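Local coordinates for protein F01G10.3, confirmed by transcript evidence (Caenorhabditis elegans, PDB 3K6J), which probably acts as an NAD+-dependent (3S)-3-hydroxyacyl-CoA dehydrogenase, the zinc-binding dehydrogenase part of a multifunctional enzyme, at residues A[74-87]-A[114-128]. Numbering follows the deposited sequence.
Sequences GLAGIETFLVVRNE and KINANLKITSDFHKL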
loop_
_atom_site.group_PDB
_atom_site.type_symbol
_atom_site.label_atom_id
_atom_site.label_comp_id
_atom_site.label_asym_id
_atom_site.label_seq_id
_atom_site.Cartn_x
_atom_site.Cartn_y
_atom_site.Cartn_z
ATOM N N GLY A 74 -14.600 -10.979 -6.905
ATOM C CA GLY A 74 -16.030 -11.188 -6.908
ATOM C C GLY A 74 -16.803 -9.926 -7.262
ATOM O O GLY A 74 -17.797 -9.992 -7.978
ATOM N N LEU A 75 -16.328 -8.779 -6.775
ATOM C CA LEU A 75 -16.966 -7.482 -7.011
ATOM C C LEU A 75 -16.968 -7.152 -8.503
ATOM O O LEU A 75 -17.850 -6.458 -8.990
ATOM C CB LEU A 75 -16.236 -6.394 -6.214
ATOM C CG LEU A 75 -16.810 -4.959 -6.131
ATOM C CD1 LEU A 75 -18.247 -4.919 -5.566
ATOM C CD2 LEU A 75 -15.909 -4.047 -5.275
ATOM N N ALA A 76 -15.973 -7.665 -9.220
ATOM C CA ALA A 76 -15.844 -7.403 -10.640
ATOM C C ALA A 76 -16.716 -8.327 -11.507
ATOM O O ALA A 76 -16.698 -8.217 -12.719
ATOM C CB ALA A 76 -14.394 -7.525 -11.050
ATOM N N GLY A 77 -17.451 -9.246 -10.890
ATOM C CA GLY A 77 -18.251 -10.233 -11.630
ATOM C C GLY A 77 -17.480 -11.450 -12.119
ATOM O O GLY A 77 -17.901 -12.137 -13.058
ATOM N N ILE A 78 -16.334 -11.722 -11.509
ATOM C CA ILE A 78 -15.553 -12.883 -11.900
ATOM C C ILE A 78 -15.830 -14.010 -10.908
ATOM O O ILE A 78 -15.743 -13.803 -9.683
ATOM C CB ILE A 78 -14.022 -12.553 -12.000
ATOM C CG1 ILE A 78 -13.773 -11.543 -13.132
ATOM C CG2 ILE A 78 -13.182 -13.831 -12.216
ATOM C CD1 ILE A 78 -12.489 -10.747 -12.990
ATOM N N GLU A 79 -16.155 -15.194 -11.441
ATOM C CA GLU A 79 -16.365 -16.378 -10.629
ATOM C C GLU A 79 -15.120 -16.652 -9.818
ATOM O O GLU A 79 -14.049 -16.899 -10.388
ATOM C CB GLU A 79 -16.695 -17.588 -11.520
ATOM C CG GLU A 79 -17.207 -18.788 -10.730
ATOM C CD GLU A 79 -17.073 -20.106 -11.484
ATOM O OE1 GLU A 79 -15.974 -20.381 -12.047
ATOM O OE2 GLU A 79 -18.073 -20.873 -11.496
ATOM N N THR A 80 -15.267 -16.584 -8.497
ATOM C CA THR A 80 -14.145 -16.689 -7.572
ATOM C C THR A 80 -14.378 -17.780 -6.531
ATOM O O THR A 80 -15.325 -17.715 -5.742
ATOM C CB THR A 80 -13.896 -15.306 -6.845
ATOM O OG1 THR A 80 -13.760 -14.268 -7.823
ATOM C CG2 THR A 80 -12.642 -15.341 -5.966
ATOM N N PHE A 81 -13.498 -18.774 -6.507
ATOM C CA PHE A 81 -13.515 -19.750 -5.440
ATOM C C PHE A 81 -12.609 -19.283 -4.328
ATOM O O PHE A 81 -11.477 -18.874 -4.562
ATOM C CB PHE A 81 -13.072 -21.127 -5.953
ATOM C CG PHE A 81 -13.935 -21.659 -7.054
ATOM C CD1 PHE A 81 -15.066 -22.425 -6.757
ATOM C CD2 PHE A 81 -13.636 -21.369 -8.399
ATOM C CE1 PHE A 81 -15.880 -22.904 -7.785
ATOM C CE2 PHE A 81 -14.433 -21.858 -9.422
ATOM C CZ PHE A 81 -15.567 -22.617 -9.117
ATOM N N LEU A 82 -13.117 -19.327 -3.111
ATOM C CA LEU A 82 -12.292 -19.055 -1.961
ATOM C C LEU A 82 -12.114 -20.392 -1.230
ATOM O O LEU A 82 -13.039 -20.924 -0.625
ATOM C CB LEU A 82 -12.931 -17.955 -1.110
ATOM C CG LEU A 82 -12.204 -17.510 0.164
ATOM C CD1 LEU A 82 -10.765 -17.094 -0.107
ATOM C CD2 LEU A 82 -13.023 -16.394 0.818
ATOM N N VAL A 83 -10.911 -20.942 -1.341
ATOM C CA VAL A 83 -10.611 -22.302 -0.879
ATOM C C VAL A 83 -9.986 -22.242 0.496
ATOM O O VAL A 83 -8.877 -21.739 0.663
ATOM C CB VAL A 83 -9.686 -23.029 -1.878
ATOM C CG1 VAL A 83 -9.392 -24.473 -1.424
ATOM C CG2 VAL A 83 -10.282 -22.967 -3.312
ATOM N N VAL A 84 -10.719 -22.743 1.485
ATOM C CA VAL A 84 -10.357 -22.558 2.885
ATOM C C VAL A 84 -10.430 -23.890 3.674
ATOM O O VAL A 84 -11.055 -24.825 3.233
ATOM C CB VAL A 84 -11.315 -21.539 3.532
ATOM C CG1 VAL A 84 -11.274 -20.192 2.776
ATOM C CG2 VAL A 84 -12.759 -22.089 3.563
ATOM N N ARG A 85 -9.796 -23.958 4.843
ATOM C CA ARG A 85 -9.909 -25.150 5.704
ATOM C C ARG A 85 -11.293 -25.280 6.347
ATOM O O ARG A 85 -11.848 -26.374 6.441
ATOM C CB ARG A 85 -8.844 -25.169 6.797
ATOM C CG ARG A 85 -7.424 -24.919 6.321
ATOM C CD ARG A 85 -6.971 -23.613 6.871
ATOM N NE ARG A 85 -6.210 -23.778 8.096
ATOM C CZ ARG A 85 -5.679 -22.771 8.775
ATOM N NH1 ARG A 85 -5.833 -21.524 8.349
ATOM N NH2 ARG A 85 -4.978 -23.006 9.883
ATOM N N ASN A 86 -11.853 -24.162 6.784
ATOM C CA ASN A 86 -13.136 -24.191 7.453
ATOM C C ASN A 86 -14.145 -23.255 6.786
ATOM O O ASN A 86 -14.139 -22.051 7.017
ATOM C CB ASN A 86 -12.926 -23.860 8.934
ATOM C CG ASN A 86 -14.176 -24.067 9.766
ATOM O OD1 ASN A 86 -15.282 -24.217 9.243
ATOM N ND2 ASN A 86 -14.001 -24.057 11.082
ATOM N N GLU A 87 -15.005 -23.841 5.960
ATOM C CA GLU A 87 -15.970 -23.095 5.159
ATOM C C GLU A 87 -16.922 -22.288 6.022
ATOM O O GLU A 87 -17.368 -21.192 5.639
ATOM C CB GLU A 87 -16.786 -24.045 4.288
ATOM C CG GLU A 87 -15.985 -25.150 3.591
ATOM C CD GLU A 87 -16.853 -26.025 2.706
ATOM O OE1 GLU A 87 -16.349 -27.032 2.153
ATOM O OE2 GLU A 87 -18.051 -25.710 2.554
ATOM N N LYS A 114 -23.461 -8.427 -5.355
ATOM C CA LYS A 114 -22.658 -8.816 -6.525
ATOM C C LYS A 114 -21.500 -9.772 -6.146
ATOM O O LYS A 114 -21.259 -10.750 -6.844
ATOM C CB LYS A 114 -22.122 -7.577 -7.233
ATOM C CG LYS A 114 -21.695 -7.800 -8.667
ATOM C CD LYS A 114 -21.054 -6.530 -9.183
ATOM C CE LYS A 114 -21.007 -6.469 -10.696
ATOM N NZ LYS A 114 -20.560 -7.735 -11.298
ATOM N N ILE A 115 -20.801 -9.483 -5.051
ATOM C CA ILE A 115 -19.741 -10.372 -4.552
ATOM C C ILE A 115 -20.307 -11.774 -4.306
ATOM O O ILE A 115 -19.798 -12.743 -4.855
ATOM C CB ILE A 115 -19.066 -9.827 -3.264
ATOM C CG1 ILE A 115 -18.360 -8.502 -3.565
ATOM C CG2 ILE A 115 -18.070 -10.837 -2.697
ATOM C CD1 ILE A 115 -17.965 -7.710 -2.333
ATOM N N ASN A 116 -21.357 -11.866 -3.488
ATOM C CA ASN A 116 -22.020 -13.138 -3.163
ATOM C C ASN A 116 -22.544 -13.970 -4.341
ATOM O O ASN A 116 -22.547 -15.192 -4.283
ATOM C CB ASN A 116 -23.117 -12.923 -2.115
ATOM C CG ASN A 116 -22.544 -12.554 -0.750
ATOM O OD1 ASN A 116 -21.391 -12.854 -0.453
ATOM N ND2 ASN A 116 -23.340 -11.892 0.081
ATOM N N ALA A 117 -22.959 -13.308 -5.413
ATOM C CA ALA A 117 -23.424 -14.006 -6.600
ATOM C C ALA A 117 -22.250 -14.605 -7.399
ATOM O O ALA A 117 -22.464 -15.378 -8.350
ATOM C CB ALA A 117 -24.211 -13.052 -7.474
ATOM N N ASN A 118 -21.027 -14.213 -7.025
ATOM C CA ASN A 118 -19.818 -14.600 -7.742
ATOM C C ASN A 118 -18.834 -15.390 -6.890
ATOM O O ASN A 118 -17.962 -16.062 -7.417
ATOM C CB ASN A 118 -19.119 -13.361 -8.298
ATOM C CG ASN A 118 -19.869 -12.749 -9.437
ATOM O OD1 ASN A 118 -20.533 -11.723 -9.275
ATOM N ND2 ASN A 118 -19.778 -13.369 -10.602
ATOM N N LEU A 119 -18.998 -15.305 -5.576
ATOM C CA LEU A 119 -18.088 -15.921 -4.634
ATOM C C LEU A 119 -18.616 -17.265 -4.152
ATOM O O LEU A 119 -19.769 -17.363 -3.703
ATOM C CB LEU A 119 -17.856 -14.975 -3.449
ATOM C CG LEU A 119 -16.994 -15.473 -2.286
ATOM C CD1 LEU A 119 -15.611 -15.867 -2.776
ATOM C CD2 LEU A 119 -16.899 -14.395 -1.208
ATOM N N LYS A 120 -17.764 -18.287 -4.252
ATOM C CA LYS A 120 -18.083 -19.646 -3.793
ATOM C C LYS A 120 -17.065 -20.084 -2.758
ATOM O O LYS A 120 -15.869 -20.237 -3.064
ATOM C CB LYS A 120 -18.039 -20.655 -4.945
ATOM C CG LYS A 120 -18.631 -20.211 -6.292
ATOM C CD LYS A 120 -20.135 -20.446 -6.409
ATOM C CE LYS A 120 -20.530 -20.997 -7.798
ATOM N NZ LYS A 120 -19.866 -20.330 -8.984
ATOM N N ILE A 121 -17.518 -20.271 -1.526
ATOM C CA ILE A 121 -16.623 -20.719 -0.478
ATOM C C ILE A 121 -16.597 -22.242 -0.516
ATOM O O ILE A 121 -17.629 -22.851 -0.741
ATOM C CB ILE A 121 -17.001 -20.141 0.899
ATOM C CG1 ILE A 121 -16.922 -18.600 0.849
ATOM C CG2 ILE A 121 -16.076 -20.715 1.983
ATOM C CD1 ILE A 121 -17.319 -17.884 2.137
ATOM N N THR A 122 -15.412 -22.836 -0.372
ATOM C CA THR A 122 -15.249 -24.290 -0.423
ATOM C C THR A 122 -13.924 -24.770 0.162
ATOM O O THR A 122 -13.016 -23.987 0.412
ATOM C CB THR A 122 -15.433 -24.866 -1.855
ATOM O OG1 THR A 122 -15.321 -26.293 -1.797
ATOM C CG2 THR A 122 -14.365 -24.329 -2.834
ATOM N N SER A 123 -13.831 -26.071 0.406
ATOM C CA SER A 123 -12.585 -26.675 0.883
ATOM C C SER A 123 -12.151 -27.835 -0.024
ATOM O O SER A 123 -11.277 -28.635 0.343
ATOM C CB SER A 123 -12.737 -27.137 2.323
ATOM O OG SER A 123 -13.851 -27.996 2.427
ATOM N N ASP A 124 -12.743 -27.871 -1.220
ATOM C CA ASP A 124 -12.521 -28.905 -2.229
ATOM C C ASP A 124 -11.757 -28.389 -3.461
ATOM O O ASP A 124 -12.238 -27.509 -4.168
ATOM C CB ASP A 124 -13.887 -29.465 -2.667
ATOM C CG ASP A 124 -13.789 -30.477 -3.810
ATOM O OD1 ASP A 124 -14.812 -30.708 -4.485
ATOM O OD2 ASP A 124 -12.710 -31.048 -4.048
ATOM N N PHE A 125 -10.603 -28.988 -3.742
ATOM C CA PHE A 125 -9.757 -28.596 -4.883
ATOM C C PHE A 125 -10.255 -28.988 -6.280
ATOM O O PHE A 125 -9.978 -28.299 -7.263
ATOM C CB PHE A 125 -8.342 -29.128 -4.685
ATOM C CG PHE A 125 -7.592 -28.423 -3.610
ATOM C CD1 PHE A 125 -7.883 -28.658 -2.272
ATOM C CD2 PHE A 125 -6.615 -27.495 -3.931
ATOM C CE1 PHE A 125 -7.187 -27.984 -1.270
ATOM C CE2 PHE A 125 -5.914 -26.811 -2.933
ATOM C CZ PHE A 125 -6.198 -27.058 -1.600
ATOM N N HIS A 126 -10.978 -30.095 -6.374
ATOM C CA HIS A 126 -11.434 -30.587 -7.666
ATOM C C HIS A 126 -12.542 -29.721 -8.247
ATOM O O HIS A 126 -13.213 -30.112 -9.207
ATOM C CB HIS A 126 -11.838 -32.062 -7.558
ATOM C CG HIS A 126 -10.668 -32.974 -7.354
ATOM N ND1 HIS A 126 -10.312 -33.949 -8.265
ATOM C CD2 HIS A 126 -9.734 -33.019 -6.369
ATOM C CE1 HIS A 126 -9.226 -34.570 -7.838
ATOM N NE2 HIS A 126 -8.851 -34.021 -6.693
ATOM N N LYS A 127 -12.716 -28.539 -7.649
ATOM C CA LYS A 127 -13.634 -27.515 -8.151
ATOM C C LYS A 127 -12.858 -26.533 -9.042
ATOM O O LYS A 127 -13.466 -25.737 -9.769
ATOM C CB LYS A 127 -14.305 -26.748 -6.984
ATOM C CG LYS A 127 -15.047 -27.606 -5.935
ATOM C CD LYS A 127 -16.572 -27.591 -6.096
ATOM C CE LYS A 127 -17.235 -28.562 -5.096
ATOM N NZ LYS A 127 -18.725 -28.559 -5.136
ATOM N N LEU A 128 -11.525 -26.615 -9.002
ATOM C CA LEU A 128 -10.656 -25.595 -9.588
ATOM C C LEU A 128 -10.163 -25.864 -11.009
ATOM O O LEU A 128 -9.536 -24.996 -11.624
ATOM C CB LEU A 128 -9.443 -25.345 -8.689
ATOM C CG LEU A 128 -9.680 -25.007 -7.217
ATOM C CD1 LEU A 128 -8.373 -24.587 -6.551
ATOM C CD2 LEU A 128 -10.730 -23.930 -7.079
HETATM O O HOH W 1 -17.580 -27.609 -0.621
#
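Phe-81 and Lys-120 point the same way from neighbouring strands, the ring's CD1 lying 3.9 Å from Lys-120 CB. The carbonyl O of Lys-127 sits 3.8 Å above one face of this ring, offset toward its rim, while the Leu-128 side chain runs antiparallel to that of Phe-81, its CD2 3.8 Å from Phe-81 CB. That same methyl also meets Val-83 CG2. Val-83 CG1, set anti to the backbone N (chi1 -179°), lies over the Phe-125 face, 18° off the ring normal, a CH-pi contact. Beneath these side chains, strands 79-83 and 119-122 run parallel, their axes 23° apart, tied by five backbone bonds from Thr-80 N to Asn-118 O through Val-84 N to Thr-122 O. This pairing places 119-122 at the outer edge of the Rossmann-type sheet, with 56-60 on the far side of 79-83. On the opposite sheet face, covered by helix 87-103, Leu-119 CD1 packs 3.8 Å from Leu-82 CB; Leu-119 touches Leu-94 and Leu-82 touches Cys-90. Lys-120, bent at chi2, chi3 and chi4, brings NZ into a salt bridge with Glu-79 OE2 at 3.1 Å, its hydrogen bond weak; Glu-79 OE1 is hydrogen-bonded to Ser-56 OG. Past the strand ends, Ser-123 OG donates to the anti lone pair of Glu-87 OE1 at 2.7 Å; a water links this oxygen to Thr-122 OG1.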